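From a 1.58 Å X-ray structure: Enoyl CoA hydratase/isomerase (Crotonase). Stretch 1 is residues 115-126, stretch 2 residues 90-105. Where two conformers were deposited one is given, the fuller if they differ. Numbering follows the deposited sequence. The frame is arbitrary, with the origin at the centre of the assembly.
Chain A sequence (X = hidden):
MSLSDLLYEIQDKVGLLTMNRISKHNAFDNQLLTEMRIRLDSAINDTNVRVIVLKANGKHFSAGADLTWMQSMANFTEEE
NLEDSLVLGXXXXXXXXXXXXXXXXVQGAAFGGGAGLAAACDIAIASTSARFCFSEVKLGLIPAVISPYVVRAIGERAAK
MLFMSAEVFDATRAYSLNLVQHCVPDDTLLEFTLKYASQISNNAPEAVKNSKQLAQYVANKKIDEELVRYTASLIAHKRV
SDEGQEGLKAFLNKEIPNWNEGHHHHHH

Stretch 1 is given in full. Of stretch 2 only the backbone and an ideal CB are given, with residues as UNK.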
# COMPACT_ATOMS: atom_id res chain seq x y z
N ALA A 115 8.98 1.83 4.67
CA ALA A 115 9.18 2.15 3.25
C ALA A 115 8.66 1.03 2.37
O ALA A 115 8.12 1.26 1.28
CB ALA A 115 10.65 2.41 2.97
N GLY A 116 8.81 -0.20 2.85
CA GLY A 116 8.25 -1.35 2.14
C GLY A 116 6.74 -1.31 2.04
O GLY A 116 6.17 -1.68 1.00
N LEU A 117 6.06 -0.89 3.10
CA LEU A 117 4.59 -0.81 3.06
C LEU A 117 4.10 0.09 1.93
O LEU A 117 3.12 -0.25 1.25
CB LEU A 117 4.00 -0.33 4.38
CG LEU A 117 4.19 -1.19 5.62
CD1 LEU A 117 3.35 -0.57 6.74
CD2 LEU A 117 3.78 -2.65 5.39
N ALA A 118 4.78 1.21 1.72
CA ALA A 118 4.45 2.12 0.62
C ALA A 118 4.55 1.41 -0.72
O ALA A 118 3.71 1.59 -1.59
CB ALA A 118 5.36 3.37 0.65
N ALA A 119 5.58 0.58 -0.90
CA ALA A 119 5.75 -0.17 -2.14
C ALA A 119 4.72 -1.30 -2.33
O ALA A 119 4.35 -1.62 -3.46
CB ALA A 119 7.18 -0.72 -2.23
N ALA A 120 4.26 -1.91 -1.24
CA ALA A 120 3.32 -3.02 -1.33
C ALA A 120 1.92 -2.54 -1.71
O ALA A 120 1.15 -3.29 -2.34
CB ALA A 120 3.26 -3.77 0.01
N CYS A 121 1.59 -1.33 -1.29
CA CYS A 121 0.30 -0.72 -1.63
C CYS A 121 0.26 -0.37 -3.12
O CYS A 121 1.30 -0.17 -3.74
CB CYS A 121 0.05 0.53 -0.80
SG CYS A 121 -0.33 0.16 0.94
N ASP A 122 -0.94 -0.27 -3.67
CA ASP A 122 -1.07 0.12 -5.09
C ASP A 122 -0.56 1.55 -5.31
O ASP A 122 0.06 1.84 -6.33
CB ASP A 122 -2.52 0.10 -5.56
CG ASP A 122 -3.15 -1.26 -5.52
OD1 ASP A 122 -2.49 -2.27 -5.89
OD2 ASP A 122 -4.34 -1.31 -5.15
N ILE A 123 -0.87 2.41 -4.35
CA ILE A 123 -0.65 3.85 -4.48
C ILE A 123 -0.03 4.35 -3.19
O ILE A 123 -0.46 3.94 -2.11
CB ILE A 123 -1.98 4.61 -4.71
CG1 ILE A 123 -2.66 4.15 -6.00
CG2 ILE A 123 -1.75 6.13 -4.71
CD1 ILE A 123 -4.18 4.48 -6.02
N ALA A 124 0.96 5.22 -3.29
CA ALA A 124 1.50 5.88 -2.11
C ALA A 124 1.49 7.39 -2.32
O ALA A 124 1.81 7.89 -3.41
CB ALA A 124 2.93 5.36 -1.76
N ILE A 125 1.07 8.10 -1.28
CA ILE A 125 0.95 9.54 -1.28
C ILE A 125 1.86 10.04 -0.16
O ILE A 125 1.74 9.57 0.98
CB ILE A 125 -0.51 9.96 -0.95
CG1 ILE A 125 -1.50 9.42 -2.01
CG2 ILE A 125 -0.61 11.50 -0.85
CD1 ILE A 125 -2.99 9.54 -1.61
N ALA A 126 2.77 10.95 -0.49
CA ALA A 126 3.72 11.46 0.50
C ALA A 126 3.54 12.96 0.70
O ALA A 126 3.21 13.69 -0.25
CB ALA A 126 5.14 11.17 0.06
N UNK A 90 4.06 -12.01 5.67
CA UNK A 90 2.63 -12.23 5.45
C UNK A 90 1.83 -10.95 5.33
O UNK A 90 0.89 -10.89 4.52
CB UNK A 90 2.06 -13.07 6.59
N UNK A 91 2.20 -9.93 6.10
CA UNK A 91 1.53 -8.62 5.99
C UNK A 91 1.70 -8.04 4.58
O UNK A 91 0.72 -7.64 3.95
CB UNK A 91 2.09 -7.64 7.03
N UNK A 92 2.94 -8.01 4.10
CA UNK A 92 3.18 -7.41 2.79
C UNK A 92 2.49 -8.22 1.69
O UNK A 92 1.93 -7.64 0.75
CB UNK A 92 4.68 -7.31 2.51
N UNK A 93 2.52 -9.55 1.81
CA UNK A 93 1.86 -10.39 0.83
C UNK A 93 0.36 -10.11 0.83
O UNK A 93 -0.23 -9.91 -0.24
CB UNK A 93 2.13 -11.87 1.11
N UNK A 94 -0.23 -10.06 2.02
CA UNK A 94 -1.65 -9.79 2.15
C UNK A 94 -2.05 -8.44 1.54
O UNK A 94 -3.09 -8.34 0.87
CB UNK A 94 -2.05 -9.83 3.63
N UNK A 95 -1.23 -7.40 1.76
CA UNK A 95 -1.48 -6.10 1.14
C UNK A 95 -1.49 -6.26 -0.39
O UNK A 95 -2.42 -5.81 -1.08
CB UNK A 95 -0.43 -5.08 1.57
N UNK A 96 -0.45 -6.91 -0.91
CA UNK A 96 -0.28 -7.03 -2.37
C UNK A 96 -1.39 -7.84 -3.04
O UNK A 96 -1.72 -7.63 -4.22
CB UNK A 96 1.07 -7.68 -2.68
N UNK A 97 -1.95 -8.78 -2.28
CA UNK A 97 -3.03 -9.66 -2.75
C UNK A 97 -4.44 -9.09 -2.60
O UNK A 97 -5.41 -9.70 -3.08
CB UNK A 97 -2.96 -10.99 -1.99
N UNK A 98 -4.58 -7.93 -1.96
CA UNK A 98 -5.89 -7.29 -1.80
C UNK A 98 -6.54 -7.07 -3.17
O UNK A 98 -5.93 -6.44 -4.03
CB UNK A 98 -5.75 -5.96 -1.06
N UNK A 99 -7.78 -7.55 -3.36
CA UNK A 99 -8.48 -7.22 -4.61
C UNK A 99 -8.93 -5.76 -4.63
O UNK A 99 -9.16 -5.21 -5.71
CB UNK A 99 -9.69 -8.14 -4.80
N UNK A 100 -9.07 -5.17 -3.45
CA UNK A 100 -9.46 -3.76 -3.32
C UNK A 100 -8.24 -2.83 -3.44
O UNK A 100 -7.12 -3.21 -3.07
CB UNK A 100 -10.16 -3.53 -1.98
N UNK A 101 -8.46 -1.59 -3.94
CA UNK A 101 -7.36 -0.61 -4.00
C UNK A 101 -6.76 -0.34 -2.62
O UNK A 101 -7.50 -0.21 -1.64
CB UNK A 101 -7.86 0.70 -4.61
N UNK A 102 -5.44 -0.27 -2.57
CA UNK A 102 -4.72 0.03 -1.33
C UNK A 102 -3.87 1.29 -1.49
O UNK A 102 -3.22 1.49 -2.53
CB UNK A 102 -3.84 -1.15 -0.92
N UNK A 103 -3.87 2.13 -0.46
CA UNK A 103 -3.18 3.42 -0.51
C UNK A 103 -2.37 3.57 0.77
O UNK A 103 -2.91 3.37 1.86
CB UNK A 103 -4.17 4.58 -0.68
N UNK A 104 -1.09 3.91 0.62
CA UNK A 104 -0.25 4.30 1.78
C UNK A 104 -0.10 5.81 1.84
O UNK A 104 0.18 6.44 0.82
CB UNK A 104 1.13 3.64 1.70
N UNK A 105 -0.27 6.39 3.03
CA UNK A 105 -0.21 7.84 3.22
C UNK A 105 0.98 8.08 4.14
O UNK A 105 0.96 7.65 5.30
CB UNK A 105 -1.51 8.41 3.80

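Position 90 lies in a helix, and its ideal CB has nothing of stretch 1 within 5.5 Å. Stretch 1 therefore sets no preference, and the residue is Asn90. At 91 the CB points sideways and likewise has nothing of stretch 1 within 5.5 Å, so a side chain of at least leucine-like reach is needed to make contact; an apolar one would suit Leu117. Leu91 does this, its CD2 lying 4.0 Å from Leu117 CD2.

At 92 the CB again points sideways, 4.6 Å from Ala120 CB, beside a groove formed by Gly116, Leu117 and Ala120. A flexible or branched apolar chain would fit. The residue is Met92, whose SD packs 3.5 Å from Leu117 CD2 and 3.9 Å from Ala120 CB, while its CE reaches to 3.3 Å from Gly116 O. An ideal CB on Gly116 would stand only 3.2 Å from Met92 CE, so the methyl uses the space left by the missing side chain.

Position 93 points away, free for any helix-tolerant residue, and is Tyr93. Position 94 is out of reach and equally free; it is Ser94.

Position 95 points toward stretch 1, with its CB 4.2 Å from Ala120 CB. The surroundings are mainly apolar, though backbone is close, so Val, Ile, Leu or Met would be reasonable. Ile95 places CG2 3.9 Å from both Ala120 CB and Cys121 SG, and CD1 3.8 Å from Leu117 CD2, so that it touches all three residues at once.

At 96 the CB lies sideways, 4.4 Å from Ala120 O, where a small residue is easily accommodated. Ser96 turns its OG back to its own helix, donating to Tyr93 O at 2.7 Å. Position 97 is out of reach and unconstrained; it is Gln97.

Positions 98 to 101 lead into the strand. The CB of 98 points toward stretch 1 but meets nothing within 5.5 Å, so a small or polar residue would do: Ser98. At 99, phi -73° permits proline among others: Pro99. Position 100 points away, allowing a long polar chain: Lys100, whose O accepts from Ser98 OG at 2.8 Å. Position 101 has phi -58° and psi 137°, compatible with proline, and its CB is 4.1 Å from Asp122 OD2. Pro101 fits; Pro101 CA lies 3.3 Å from Asp122 OD2.

At 102 the CB is 4.1 Å from Asp122 N, a donor that invites a short hydroxyl or another small acceptor. Thr102 supplies OG1, which accepts from Asp122 N at 2.9 Å, while Thr102 N donates to Asp122 OD2 at 3.0 Å. A water lies 2.8 Å from Thr102 OG1.

Strand pairing is parallel from 103 onward. The CB of 103 shares a sheet face with Ile123 and Ile125, favouring a beta-branched apolar residue; Ile103 brings CG2 3.8 Å from Ile125 CD1. On the other face, the ideal CB of 104 lies 3.8 Å from Ala118 CA, a tight site for a small residue. Ala104 fills it, and Ala104 N donates to Ile123 O at 2.8 Å. Position 105 returns to the face of Ile125, where various apolar chains could serve; Met105 starts there, but its end leads away.

Stretch 2 (90-105) NLMYSISQSPKPTIAM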
# COMPACT_ATOMS: atom_id res chain seq x y z
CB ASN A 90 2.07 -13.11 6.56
CG ASN A 90 2.35 -14.57 6.31
OD1 ASN A 90 2.08 -15.09 5.23
ND2 ASN A 90 2.89 -15.26 7.32
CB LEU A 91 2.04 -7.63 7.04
CG LEU A 91 1.49 -6.19 6.92
CD1 LEU A 91 -0.06 -6.14 7.05
CD2 LEU A 91 2.16 -5.27 7.94
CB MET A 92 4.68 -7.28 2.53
CG MET A 92 5.37 -6.39 3.56
SD MET A 92 5.48 -4.67 3.08
CE MET A 92 6.64 -4.82 1.74
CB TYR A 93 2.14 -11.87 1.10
CG TYR A 93 1.58 -12.78 0.06
CD1 TYR A 93 2.08 -12.77 -1.25
CD2 TYR A 93 0.55 -13.66 0.36
CE1 TYR A 93 1.56 -13.62 -2.22
CE2 TYR A 93 0.02 -14.51 -0.61
CZ TYR A 93 0.54 -14.49 -1.89
OH TYR A 93 0.02 -15.33 -2.86
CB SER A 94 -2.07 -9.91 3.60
OG SER A 94 -2.02 -11.28 3.98
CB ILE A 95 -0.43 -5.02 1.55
CG1 ILE A 95 -0.57 -4.66 3.04
CG2 ILE A 95 -0.61 -3.74 0.70
CD1 ILE A 95 0.67 -3.95 3.60
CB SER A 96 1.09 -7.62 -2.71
OG SER A 96 1.14 -9.01 -2.44
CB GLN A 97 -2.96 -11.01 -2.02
CG GLN A 97 -1.79 -11.88 -2.46
CD GLN A 97 -2.00 -12.45 -3.86
OE1 GLN A 97 -2.98 -13.16 -4.11
NE2 GLN A 97 -1.08 -12.16 -4.77
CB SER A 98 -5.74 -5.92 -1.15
OG SER A 98 -7.00 -5.24 -1.13
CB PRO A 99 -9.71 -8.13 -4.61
CG PRO A 99 -9.58 -9.02 -3.43
CD PRO A 99 -8.55 -8.47 -2.50
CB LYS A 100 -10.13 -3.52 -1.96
CG LYS A 100 -11.31 -4.46 -1.71
CD LYS A 100 -11.90 -4.28 -0.34
CE LYS A 100 -13.06 -5.24 -0.19
NZ LYS A 100 -13.80 -5.11 1.09
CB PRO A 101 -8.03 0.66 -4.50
CG PRO A 101 -9.27 0.19 -5.20
CD PRO A 101 -9.71 -1.08 -4.54
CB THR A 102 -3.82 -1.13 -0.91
OG1 THR A 102 -2.95 -1.47 -2.00
CG2 THR A 102 -4.65 -2.34 -0.52
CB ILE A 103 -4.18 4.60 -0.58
CG1 ILE A 103 -4.95 4.54 -1.89
CG2 ILE A 103 -3.45 5.95 -0.44
CD1 ILE A 103 -6.17 5.46 -1.91
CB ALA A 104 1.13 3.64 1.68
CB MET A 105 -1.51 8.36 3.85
CG MET A 105 -1.52 9.84 4.21
SD MET A 105 -3.03 10.42 5.08
CE MET A 105 -2.30 11.13 6.54
O HOH W 1 -2.81 -4.07 -3.11
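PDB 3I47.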